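Putative thioesterase II (Thermobifida fusca, PDB 3BBJ) probably hydrolyses acyl thioesters, such as acyl-CoAs, as a two-domain thioesterase of the hotdog superfamily. Local coordinates at residues L26-G38 / S140-D152. Sequence-based numbering, arbitrary orientation.
Sequences LDPGYLIGTAMNG and SHLPDDGFLARVD
The two halves of this probable double-hotdog thioesterase meet here loop to loop, where Tyr-30 lies against Arg-150: the loop between strand 21-26 and the N-terminal hotdog helix 38-51 packs on the turns leading into strand 151-155 of the C-terminal half. The Arg-150 chain is kinked at chi2 and chi3, and its CD sits over the centre of the Tyr-30 ring, 3.6 Å from the centroid, in a CH-pi contact. The guanidinium stands steeply to that ring, so it is the aliphatic chain, not the charged plane, that packs on the ring face. Beyond it, Arg-150 NH1 donates to Gly-29 O across the contact (3.1 Å), while NH1 and NH2 together clasp Asp-144 O, and NE forms a salt bridge with Asp-184. Bonds on all three nitrogens fix the rotation of the group and tie the Gly-29 turn to the Asp-144 turn. Further along, the backbone N of Phe-147 donates to Leu-31 O at 2.9 Å. With CG anti to the backbone N (chi1 -176°), the Phe-147 ring reaches the Asn-37 amide, which stacks on one face with the planes 21° apart. That amide is held from outside: OD1 accepts from Tyr-40 N, capping helix 38-51, and ND2 donates to Asp-200 O. Ile-32 runs alongside Phe-147, its CG2 3.5 Å from Phe-147 CB. At the other end two prolines cross at about a right angle, Pro-28 CB resting 3.6 Å from Pro-143 CG.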
ATOM      1  N   LEU A  26      16.737   7.566 -18.877  1.00 55.49           N
ATOM      2  CA  LEU A  26      16.805   6.326 -18.106  1.00 54.63           C
ATOM      3  C   LEU A  26      18.171   5.696 -18.314  1.00 53.50           C
ATOM      4  O   LEU A  26      18.570   5.393 -19.432  1.00 52.57           O
ATOM      5  CB  LEU A  26      15.675   5.357 -18.467  1.00 54.19           C
ATOM      6  CG  LEU A  26      14.258   5.919 -18.296  1.00 53.65           C
ATOM      7  CD1 LEU A  26      13.312   4.778 -18.127  1.00 48.10           C
ATOM      8  CD2 LEU A  26      14.140   6.889 -17.113  1.00 48.81           C
ATOM      9  N   ASP A  27      18.880   5.542 -17.204  1.00 53.69           N
ATOM     10  CA  ASP A  27      20.240   5.056 -17.202  1.00 53.01           C
ATOM     11  C   ASP A  27      20.234   3.527 -17.288  1.00 52.42           C
ATOM     12  O   ASP A  27      19.714   2.847 -16.392  1.00 52.72           O
ATOM     13  CB  ASP A  27      20.928   5.566 -15.929  1.00 54.59           C
ATOM     14  CG  ASP A  27      22.342   5.062 -15.772  1.00 51.66           C
ATOM     15  OD1 ASP A  27      22.791   4.216 -16.568  1.00 49.09           O
ATOM     16  OD2 ASP A  27      22.995   5.499 -14.825  1.00 49.45           O
ATOM     17  N   PRO A  28      20.824   2.978 -18.365  1.00 52.39           N
ATOM     18  CA  PRO A  28      20.794   1.525 -18.587  1.00 51.97           C
ATOM     19  C   PRO A  28      21.537   0.708 -17.517  1.00 51.21           C
ATOM     20  O   PRO A  28      21.413  -0.524 -17.477  1.00 49.88           O
ATOM     21  CB  PRO A  28      21.461   1.368 -19.956  1.00 52.90           C
ATOM     22  CG  PRO A  28      22.282   2.581 -20.126  1.00 53.25           C
ATOM     23  CD  PRO A  28      21.566   3.681 -19.428  1.00 50.59           C
ATOM     24  N   GLY A  29      22.334   1.390 -16.696  1.00 50.77           N
ATOM     25  CA  GLY A  29      22.986   0.769 -15.547  1.00 50.65           C
ATOM     26  C   GLY A  29      21.996   0.240 -14.504  1.00 49.07           C
ATOM     27  O   GLY A  29      22.371  -0.548 -13.634  1.00 47.55           O
ATOM     28  N   TYR A  30      20.737   0.680 -14.589  1.00 48.59           N
ATOM     29  CA  TYR A  30      19.688   0.254 -13.650  1.00 48.48           C
ATOM     30  C   TYR A  30      18.773  -0.797 -14.264  1.00 48.81           C
ATOM     31  O   TYR A  30      17.691  -1.086 -13.729  1.00 47.18           O
ATOM     32  CB  TYR A  30      18.895   1.466 -13.148  1.00 48.84           C
ATOM     33  CG  TYR A  30      19.740   2.372 -12.261  1.00 48.05           C
ATOM     34  CD1 TYR A  30      20.543   3.360 -12.818  1.00 51.23           C
ATOM     35  CD2 TYR A  30      19.779   2.200 -10.880  1.00 42.21           C
ATOM     36  CE1 TYR A  30      21.330   4.177 -12.023  1.00 52.44           C
ATOM     37  CE2 TYR A  30      20.572   3.017 -10.072  1.00 43.99           C
ATOM     38  CZ  TYR A  30      21.348   3.999 -10.659  1.00 48.35           C
ATOM     39  OH  TYR A  30      22.144   4.817  -9.900  1.00 46.28           O
ATOM     40  N   LEU A  31      19.230  -1.394 -15.373  1.00 50.07           N
ATOM     41  CA  LEU A  31      18.473  -2.441 -16.040  1.00 50.06           C
ATOM     42  C   LEU A  31      18.646  -3.699 -15.232  1.00 50.04           C
ATOM     43  O   LEU A  31      19.721  -3.952 -14.687  1.00 49.25           O
ATOM     44  CB  LEU A  31      18.962  -2.676 -17.473  1.00 49.33           C
ATOM     45  CG  LEU A  31      18.622  -1.644 -18.557  1.00 52.04           C
ATOM     46  CD1 LEU A  31      19.436  -1.955 -19.811  1.00 52.03           C
ATOM     47  CD2 LEU A  31      17.127  -1.582 -18.898  1.00 45.43           C
ATOM     48  N   ILE A  32      17.567  -4.461 -15.137  1.00 50.39           N
ATOM     49  CA  ILE A  32      17.589  -5.758 -14.494  1.00 52.36           C
ATOM     50  C   ILE A  32      17.378  -6.868 -15.550  1.00 52.35           C
ATOM     51  O   ILE A  32      16.793  -7.895 -15.273  1.00 54.22           O
ATOM     52  CB  ILE A  32      16.481  -5.840 -13.397  1.00 52.18           C
ATOM     53  CG1 ILE A  32      15.095  -5.574 -13.980  1.00 55.14           C
ATOM     54  CG2 ILE A  32      16.739  -4.874 -12.299  1.00 48.25           C
ATOM     55  CD1 ILE A  32      13.971  -5.920 -13.022  1.00 51.84           C
ATOM     56  N   GLY A  33      17.890  -6.668 -16.747  1.00 53.06           N
ATOM     57  CA  GLY A  33      17.531  -7.493 -17.889  1.00 52.51           C
ATOM     58  C   GLY A  33      17.207  -6.529 -19.008  1.00 52.85           C
ATOM     59  O   GLY A  33      18.025  -5.654 -19.311  1.00 52.46           O
ATOM     60  N   THR A  34      16.036  -6.676 -19.629  1.00 53.77           N
ATOM     61  CA  THR A  34      15.614  -5.758 -20.695  1.00 53.23           C
ATOM     62  C   THR A  34      14.774  -4.576 -20.168  1.00 53.55           C
ATOM     63  O   THR A  34      14.541  -3.587 -20.889  1.00 54.02           O
ATOM     64  CB  THR A  34      14.808  -6.495 -21.781  1.00 53.20           C
ATOM     65  OG1 THR A  34      13.642  -7.104 -21.199  1.00 49.70           O
ATOM     66  CG2 THR A  34      15.686  -7.548 -22.498  1.00 53.97           C
ATOM     67  N   ALA A  35      14.308  -4.687 -18.923  1.00 51.92           N
ATOM     68  CA  ALA A  35      13.502  -3.629 -18.307  1.00 50.24           C
ATOM     69  C   ALA A  35      14.285  -2.905 -17.226  1.00 47.87           C
ATOM     70  O   ALA A  35      15.154  -3.473 -16.586  1.00 47.97           O
ATOM     71  CB  ALA A  35      12.210  -4.199 -17.731  1.00 47.46           C
HETATM   72  N   MSE A  36      13.952  -1.640 -17.026  1.00 48.47           N
HETATM   73  CA  MSE A  36      14.492  -0.867 -15.909  1.00 46.90           C
HETATM   74  C   MSE A  36      13.913  -1.304 -14.569  1.00 46.93           C
HETATM   75  O   MSE A  36      12.737  -1.638 -14.450  1.00 47.13           O
HETATM   76  CB  MSE A  36      14.148   0.587 -16.111  1.00 47.70           C
HETATM   77  CG  MSE A  36      14.835   1.194 -17.292  1.00 47.56           C
HETATM   78 SE   MSE A  36      16.629   1.598 -16.792  0.75 40.93          SE
HETATM   79  CE  MSE A  36      17.274   1.775 -18.479  1.00 49.56           C
ATOM     80  N   ASN A  37      14.750  -1.289 -13.546  1.00 48.36           N
ATOM     81  CA  ASN A  37      14.289  -1.526 -12.175  1.00 48.19           C
ATOM     82  C   ASN A  37      13.163  -0.515 -11.812  1.00 48.16           C
ATOM     83  O   ASN A  37      13.255   0.688 -12.136  1.00 48.40           O
ATOM     84  CB  ASN A  37      15.478  -1.416 -11.215  1.00 47.48           C
ATOM     85  CG  ASN A  37      15.052  -1.290  -9.760  1.00 50.39           C
ATOM     86  OD1 ASN A  37      14.956  -0.180  -9.228  1.00 49.11           O
ATOM     87  ND2 ASN A  37      14.791  -2.422  -9.116  1.00 42.71           N
ATOM     88  N   GLY A  38      12.108  -1.018 -11.158  1.00 46.50           N
ATOM     89  CA  GLY A  38      10.945  -0.222 -10.800  1.00 45.79           C
ATOM     90  C   GLY A  38      11.255   0.921  -9.841  1.00 45.79           C
ATOM     91  O   GLY A  38      10.764   2.035 -10.022  1.00 47.77           O
ATOM     92  N   SER A 140      28.852  -8.484 -16.054  1.00 53.50           N
ATOM     93  CA  SER A 140      27.632  -8.718 -16.785  1.00 52.52           C
ATOM     94  C   SER A 140      27.698  -7.919 -18.074  1.00 52.57           C
ATOM     95  O   SER A 140      28.451  -6.943 -18.176  1.00 52.69           O
ATOM     96  CB  SER A 140      26.433  -8.262 -15.925  1.00 52.96           C
ATOM     97  OG  SER A 140      25.260  -8.085 -16.703  1.00 53.03           O
ATOM     98  N   HIS A 141      26.929  -8.351 -19.068  1.00 52.81           N
ATOM     99  CA  HIS A 141      26.807  -7.624 -20.327  1.00 51.59           C
ATOM    100  C   HIS A 141      25.940  -6.386 -20.107  1.00 51.49           C
ATOM    101  O   HIS A 141      25.926  -5.456 -20.920  1.00 50.67           O
ATOM    102  CB  HIS A 141      26.167  -8.508 -21.395  1.00 52.89           C
ATOM    103  CG  HIS A 141      24.726  -8.823 -21.140  1.00 52.11           C
ATOM    104  ND1 HIS A 141      24.304  -9.509 -20.020  1.00 55.29           N
ATOM    105  CD2 HIS A 141      23.612  -8.566 -21.869  1.00 51.78           C
ATOM    106  CE1 HIS A 141      22.989  -9.651 -20.064  1.00 55.81           C
ATOM    107  NE2 HIS A 141      22.547  -9.091 -21.178  1.00 54.99           N
ATOM    108  N   LEU A 142      25.173  -6.386 -19.023  1.00 51.19           N
ATOM    109  CA  LEU A 142      24.372  -5.222 -18.724  1.00 51.98           C
ATOM    110  C   LEU A 142      25.338  -4.051 -18.551  1.00 53.37           C
ATOM    111  O   LEU A 142      26.430  -4.226 -17.997  1.00 50.80           O
ATOM    112  CB  LEU A 142      23.500  -5.443 -17.487  1.00 50.51           C
ATOM    113  CG  LEU A 142      22.408  -6.506 -17.674  1.00 51.29           C
ATOM    114  CD1 LEU A 142      21.674  -6.788 -16.328  1.00 44.58           C
ATOM    115  CD2 LEU A 142      21.421  -6.157 -18.851  1.00 43.65           C
ATOM    116  N   PRO A 143      24.933  -2.852 -19.015  1.00 55.76           N
ATOM    117  CA  PRO A 143      25.786  -1.659 -18.964  1.00 55.94           C
ATOM    118  C   PRO A 143      26.317  -1.384 -17.560  1.00 54.77           C
ATOM    119  O   PRO A 143      25.546  -1.267 -16.609  1.00 52.52           O
ATOM    120  CB  PRO A 143      24.845  -0.539 -19.440  1.00 55.54           C
ATOM    121  CG  PRO A 143      23.884  -1.250 -20.318  1.00 58.17           C
ATOM    122  CD  PRO A 143      23.607  -2.526 -19.576  1.00 55.64           C
ATOM    123  N   ASP A 144      27.640  -1.339 -17.454  1.00 55.22           N
ATOM    124  CA  ASP A 144      28.342  -1.148 -16.185  1.00 55.47           C
ATOM    125  C   ASP A 144      27.872  -2.179 -15.144  1.00 53.79           C
ATOM    126  O   ASP A 144      27.689  -1.867 -13.978  1.00 54.21           O
ATOM    127  CB  ASP A 144      28.204   0.319 -15.744  1.00 55.28           C
ATOM    128  CG  ASP A 144      28.614   1.307 -16.876  1.00 58.68           C
ATOM    129  OD1 ASP A 144      29.502   0.963 -17.688  1.00 58.48           O
ATOM    130  OD2 ASP A 144      28.053   2.418 -16.980  1.00 46.75           O
ATOM    131  N   ASP A 145      27.699  -3.413 -15.620  1.00 54.01           N
ATOM    132  CA  ASP A 145      27.267  -4.590 -14.832  1.00 55.72           C
ATOM    133  C   ASP A 145      25.830  -4.538 -14.267  1.00 55.59           C
ATOM    134  O   ASP A 145      25.496  -5.273 -13.331  1.00 55.53           O
ATOM    135  CB  ASP A 145      28.300  -4.951 -13.742  1.00 55.92           C
ATOM    136  CG  ASP A 145      29.679  -5.293 -14.330  1.00 61.09           C
ATOM    137  OD1 ASP A 145      29.754  -5.657 -15.526  1.00 55.76           O
ATOM    138  OD2 ASP A 145      30.695  -5.188 -13.606  1.00 64.43           O
ATOM    139  N   GLY A 146      24.983  -3.731 -14.903  1.00 53.46           N
ATOM    140  CA  GLY A 146      23.564  -3.622 -14.580  1.00 52.99           C
ATOM    141  C   GLY A 146      23.162  -3.368 -13.130  1.00 51.94           C
ATOM    142  O   GLY A 146      23.989  -3.018 -12.278  1.00 48.97           O
ATOM    143  N   PHE A 147      21.876  -3.574 -12.853  1.00 50.77           N
ATOM    144  CA  PHE A 147      21.306  -3.171 -11.573  1.00 48.59           C
ATOM    145  C   PHE A 147      22.109  -3.576 -10.329  1.00 47.17           C
ATOM    146  O   PHE A 147      22.324  -2.752  -9.438  1.00 45.48           O
ATOM    147  CB  PHE A 147      19.854  -3.655 -11.394  1.00 49.70           C
ATOM    148  CG  PHE A 147      19.256  -3.164 -10.135  1.00 46.21           C
ATOM    149  CD1 PHE A 147      18.842  -1.847 -10.035  1.00 45.83           C
ATOM    150  CD2 PHE A 147      19.228  -3.960  -9.007  1.00 50.45           C
ATOM    151  CE1 PHE A 147      18.334  -1.353  -8.858  1.00 44.88           C
ATOM    152  CE2 PHE A 147      18.730  -3.457  -7.806  1.00 52.27           C
ATOM    153  CZ  PHE A 147      18.276  -2.154  -7.743  1.00 48.64           C
ATOM    154  N   LEU A 148      22.551  -4.831 -10.283  1.00 47.96           N
ATOM    155  CA  LEU A 148      23.232  -5.378  -9.091  1.00 49.07           C
ATOM    156  C   LEU A 148      24.465  -4.592  -8.648  1.00 49.32           C
ATOM    157  O   LEU A 148      24.878  -4.693  -7.480  1.00 50.47           O
ATOM    158  CB  LEU A 148      23.613  -6.855  -9.304  1.00 49.22           C
ATOM    159  CG  LEU A 148      22.479  -7.889  -9.210  1.00 49.93           C
ATOM    160  CD1 LEU A 148      22.917  -9.245  -9.684  1.00 47.85           C
ATOM    161  CD2 LEU A 148      21.959  -7.985  -7.787  1.00 45.01           C
ATOM    162  N   ALA A 149      25.041  -3.821  -9.578  1.00 48.65           N
ATOM    163  CA  ALA A 149      26.235  -2.987  -9.313  1.00 48.28           C
ATOM    164  C   ALA A 149      25.905  -1.548  -8.894  1.00 47.60           C
ATOM    165  O   ALA A 149      26.811  -0.744  -8.653  1.00 46.15           O
ATOM    166  CB  ALA A 149      27.150  -2.973 -10.540  1.00 47.83           C
ATOM    167  N   ARG A 150      24.613  -1.236  -8.816  1.00 46.70           N
ATOM    168  CA  ARG A 150      24.130   0.103  -8.426  1.00 46.23           C
ATOM    169  C   ARG A 150      23.910   0.249  -6.901  1.00 46.40           C
ATOM    170  O   ARG A 150      23.860   1.377  -6.360  1.00 43.95           O
ATOM    171  CB  ARG A 150      22.816   0.412  -9.154  1.00 45.93           C
ATOM    172  CG  ARG A 150      22.858   0.311 -10.694  1.00 48.74           C
ATOM    173  CD  ARG A 150      23.734   1.422 -11.323  1.00 52.13           C
ATOM    174  NE  ARG A 150      25.168   1.130 -11.214  1.00 51.11           N
ATOM    175  CZ  ARG A 150      25.894   0.455 -12.111  1.00 54.16           C
ATOM    176  NH1 ARG A 150      25.358  -0.011 -13.232  1.00 46.85           N
ATOM    177  NH2 ARG A 150      27.178   0.252 -11.875  1.00 52.51           N
ATOM    178  N   VAL A 151      23.824  -0.895  -6.224  1.00 43.67           N
ATOM    179  CA  VAL A 151      23.588  -0.936  -4.800  1.00 44.78           C
ATOM    180  C   VAL A 151      24.452  -1.990  -4.145  1.00 46.12           C
ATOM    181  O   VAL A 151      24.703  -3.055  -4.731  1.00 45.04           O
ATOM    182  CB  VAL A 151      22.098  -1.301  -4.485  1.00 45.46           C
ATOM    183  CG1 VAL A 151      21.181  -0.075  -4.597  1.00 39.35           C
ATOM    184  CG2 VAL A 151      21.622  -2.446  -5.408  1.00 40.95           C
ATOM    185  N   ASP A 152      24.879  -1.697  -2.914  1.00 47.92           N
ATOM    186  CA  ASP A 152      25.608  -2.658  -2.095  1.00 48.72           C
ATOM    187  C   ASP A 152      24.551  -3.174  -1.140  1.00 48.79           C
ATOM    188  O   ASP A 152      23.848  -2.384  -0.525  1.00 47.94           O
ATOM    189  CB  ASP A 152      26.753  -2.014  -1.305  1.00 48.79           C
ATOM    190  CG  ASP A 152      27.943  -1.632  -2.173  1.00 54.19           C
ATOM    191  OD1 ASP A 152      28.044  -2.114  -3.325  1.00 53.33           O
ATOM    192  OD2 ASP A 152      28.787  -0.838  -1.688  1.00 56.04           O
TER
HETATM  193  O   HOH W   1      23.560   3.850  -8.178  1.00 50.58           O